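Local coordinates for protein nucleoporin nup120 (Schizosaccharomyces pombe, PDB 4GQ2) that serves as a structural component of the nuclear pore complex and belongs to the nucleoporins, which can also dock transiently associated nuclear transport factors, at residues N305-F310 against S336-E341. Sequence-based numbering, arbitrary orientation.
Sequences NSHGSF and SLPDDE
The backbones of His307 and Leu337 stay well apart, their CA atoms 8.1 Å from each other, and side chains from both loops fill the gap. His307 sits in the turn between strands 297-302 and 309-317. Its carbonyl O accepts a hydrogen bond from the Tyr301 hydroxyl. The imidazole points at the loop that joins strand 324-328 to strand 346-354. CG lies opposite the carbonyl carbon, at chi1 -54°, which sends the ring across to Pro338 and Glu341. The proline ring lies over one imidazole face, with CG 4.1 Å from the centroid of the His307 ring in a CH-pi contact. Pro338 CD is nearer still, 3.3 Å from His307 CD2. Pro338 also touches Trp345. At the ring edge, His307 NE2 donates a hydrogen bond to Glu341 OE2 at 2.7 Å. The acceptor lies almost in the imidazole plane, but the bond is bent, with an N-H...O angle of 137°. It reaches OE2 from the anti side, tilted out of the carboxylate plane, and ring and carboxylate planes are 33° apart. Glu341 attains this position through a bend at chi2. With an alanine at His307, Glu341 OE2 would probably lose this donor and Pro338 its imidazole neighbour. The contact joins two loops at one end of adjacent beta-propeller blades. The nearby carboxylate could favour a charged imidazole, though a neutral ring carrying its proton on NE2 would make the same bond. Pro338 O, an acceptor 3.0 Å from Glu341 OE2, is likely to repel it, which the His307 N-H may offset.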
ATOM      1  N   ASN A 305     -32.559 -34.576   5.153  1.00 95.45           N
ATOM      2  CA  ASN A 305     -31.366 -35.337   5.468  1.00 96.50           C
ATOM      3  C   ASN A 305     -30.174 -34.782   4.696  1.00 84.78           C
ATOM      4  O   ASN A 305     -29.035 -34.894   5.148  1.00 82.39           O
ATOM      5  CB  ASN A 305     -31.570 -36.813   5.128  1.00110.66           C
ATOM      6  CG  ASN A 305     -32.677 -37.450   5.945  1.00113.97           C
ATOM      7  OD1 ASN A 305     -33.738 -37.788   5.416  1.00108.09           O
ATOM      8  ND2 ASN A 305     -32.442 -37.607   7.244  1.00107.92           N
ATOM      9  N   SER A 306     -30.450 -34.174   3.540  1.00 86.82           N
ATOM     10  CA  SER A 306     -29.404 -33.650   2.655  1.00 89.00           C
ATOM     11  C   SER A 306     -29.646 -32.207   2.197  1.00 92.88           C
ATOM     12  O   SER A 306     -29.967 -31.955   1.032  1.00 98.98           O
ATOM     13  CB  SER A 306     -29.229 -34.564   1.439  1.00 88.66           C
ATOM     14  OG  SER A 306     -30.395 -34.559   0.636  1.00 93.50           O
ATOM     15  N   HIS A 307     -29.497 -31.270   3.133  1.00 89.02           N
ATOM     16  CA  HIS A 307     -29.490 -29.817   2.852  1.00 89.15           C
ATOM     17  C   HIS A 307     -30.830 -29.146   2.680  1.00 77.78           C
ATOM     18  O   HIS A 307     -30.925 -27.919   2.755  1.00 71.13           O
ATOM     19  CB  HIS A 307     -28.532 -29.460   1.708  1.00 79.34           C
ATOM     20  CG  HIS A 307     -27.121 -29.960   1.923  1.00 77.14           C
ATOM     21  ND1 HIS A 307     -26.483 -29.843   3.106  1.00 71.41           N
ATOM     22  CD2 HIS A 307     -26.237 -30.602   1.062  1.00 76.04           C
ATOM     23  CE1 HIS A 307     -25.254 -30.383   3.008  1.00 68.67           C
ATOM     24  NE2 HIS A 307     -25.102 -30.845   1.756  1.00 72.27           N
ATOM     25  N   GLY A 308     -31.880 -29.931   2.461  1.00 65.69           N
ATOM     26  CA  GLY A 308     -33.234 -29.389   2.442  1.00 59.26           C
ATOM     27  C   GLY A 308     -33.736 -28.933   1.085  1.00 58.29           C
ATOM     28  O   GLY A 308     -33.208 -29.328   0.046  1.00 57.42           O
ATOM     29  N   SER A 309     -34.773 -28.101   1.110  1.00 53.14           N
ATOM     30  CA  SER A 309     -35.388 -27.560  -0.096  1.00 54.83           C
ATOM     31  C   SER A 309     -36.092 -26.258   0.254  1.00 51.53           C
ATOM     32  O   SER A 309     -36.204 -25.908   1.426  1.00 55.12           O
ATOM     33  CB  SER A 309     -36.380 -28.562  -0.701  1.00 59.02           C
ATOM     34  OG  SER A 309     -37.373 -28.945   0.238  1.00 65.74           O
ATOM     35  N   PHE A 310     -36.566 -25.545  -0.762  1.00 48.76           N
ATOM     36  CA  PHE A 310     -37.174 -24.238  -0.553  1.00 62.53           C
ATOM     37  C   PHE A 310     -38.524 -24.109  -1.253  1.00 66.28           C
ATOM     38  O   PHE A 310     -38.730 -24.671  -2.328  1.00 56.24           O
ATOM     39  CB  PHE A 310     -36.238 -23.132  -1.046  1.00 65.60           C
ATOM     40  CG  PHE A 310     -34.987 -22.970  -0.223  1.00 58.45           C
ATOM     41  CD1 PHE A 310     -33.842 -23.702  -0.519  1.00 60.09           C
ATOM     42  CD2 PHE A 310     -34.949 -22.066   0.834  1.00 65.63           C
ATOM     43  CE1 PHE A 310     -32.688 -23.549   0.232  1.00 62.26           C
ATOM     44  CE2 PHE A 310     -33.797 -21.904   1.589  1.00 60.93           C
ATOM     45  CZ  PHE A 310     -32.665 -22.646   1.286  1.00 56.96           C
ATOM     46  N   SER A 336     -27.716 -27.294  -4.708  1.00 62.40           N
ATOM     47  CA  SER A 336     -26.637 -28.132  -5.207  1.00 61.92           C
ATOM     48  C   SER A 336     -25.869 -28.698  -4.017  1.00 64.90           C
ATOM     49  O   SER A 336     -26.102 -28.297  -2.872  1.00 64.65           O
ATOM     50  CB  SER A 336     -25.701 -27.310  -6.084  1.00 54.72           C
ATOM     51  OG  SER A 336     -26.380 -26.193  -6.629  1.00 72.38           O
ATOM     52  N   LEU A 337     -24.960 -29.627  -4.285  1.00 64.84           N
ATOM     53  CA  LEU A 337     -24.123 -30.201  -3.240  1.00 71.99           C
ATOM     54  C   LEU A 337     -23.051 -29.203  -2.771  1.00 77.33           C
ATOM     55  O   LEU A 337     -22.289 -28.683  -3.591  1.00 72.00           O
ATOM     56  CB  LEU A 337     -23.477 -31.512  -3.724  1.00 72.04           C
ATOM     57  CG  LEU A 337     -22.562 -31.522  -4.962  1.00 94.00           C
ATOM     58  CD1 LEU A 337     -21.498 -32.605  -4.845  1.00112.74           C
ATOM     59  CD2 LEU A 337     -23.341 -31.663  -6.267  1.00101.64           C
ATOM     60  N   PRO A 338     -23.032 -28.876  -1.461  1.00 91.46           N
ATOM     61  CA  PRO A 338     -21.793 -28.345  -0.910  1.00 90.34           C
ATOM     62  C   PRO A 338     -20.716 -29.428  -0.907  1.00 79.97           C
ATOM     63  O   PRO A 338     -21.035 -30.615  -0.888  1.00 91.07           O
ATOM     64  CB  PRO A 338     -22.189 -27.947   0.513  1.00 89.99           C
ATOM     65  CG  PRO A 338     -23.615 -27.541   0.375  1.00 79.07           C
ATOM     66  CD  PRO A 338     -24.181 -28.548  -0.593  1.00108.76           C
ATOM     67  N   ASP A 339     -19.459 -28.999  -0.917  1.00 77.50           N
ATOM     68  CA  ASP A 339     -18.302 -29.851  -1.225  1.00106.13           C
ATOM     69  C   ASP A 339     -18.197 -31.212  -0.514  1.00118.25           C
ATOM     70  O   ASP A 339     -18.638 -32.228  -1.058  1.00148.20           O
ATOM     71  CB  ASP A 339     -17.022 -29.042  -1.028  1.00105.02           C
ATOM     72  CG  ASP A 339     -17.109 -28.123   0.163  1.00103.92           C
ATOM     73  OD1 ASP A 339     -16.999 -28.622   1.304  1.00120.63           O
ATOM     74  OD2 ASP A 339     -17.309 -26.908  -0.043  1.00 97.68           O
ATOM     75  N   ASP A 340     -17.611 -31.234   0.683  1.00102.14           N
ATOM     76  CA  ASP A 340     -17.241 -32.498   1.333  1.00103.73           C
ATOM     77  C   ASP A 340     -18.264 -33.001   2.353  1.00 91.51           C
ATOM     78  O   ASP A 340     -18.081 -32.847   3.562  1.00 80.50           O
ATOM     79  CB  ASP A 340     -15.845 -32.392   1.962  1.00 97.02           C
ATOM     80  CG  ASP A 340     -14.728 -32.533   0.940  1.00103.83           C
ATOM     81  OD1 ASP A 340     -14.749 -33.508   0.157  1.00114.61           O
ATOM     82  OD2 ASP A 340     -13.819 -31.676   0.926  1.00 95.49           O
ATOM     83  N   GLU A 341     -19.324 -33.634   1.855  1.00 87.43           N
ATOM     84  CA  GLU A 341     -20.439 -34.071   2.701  1.00 97.18           C
ATOM     85  C   GLU A 341     -20.198 -35.358   3.510  1.00103.41           C
ATOM     86  O   GLU A 341     -20.941 -36.341   3.404  1.00 93.75           O
ATOM     87  CB  GLU A 341     -21.734 -34.135   1.890  1.00 91.73           C
ATOM     88  CG  GLU A 341     -22.218 -32.769   1.426  1.00 93.20           C
ATOM     89  CD  GLU A 341     -22.882 -32.804   0.059  1.00 85.98           C
ATOM     90  OE1 GLU A 341     -22.636 -33.759  -0.709  1.00 86.05           O
ATOM     91  OE2 GLU A 341     -23.640 -31.865  -0.258  1.00 69.23           O
TER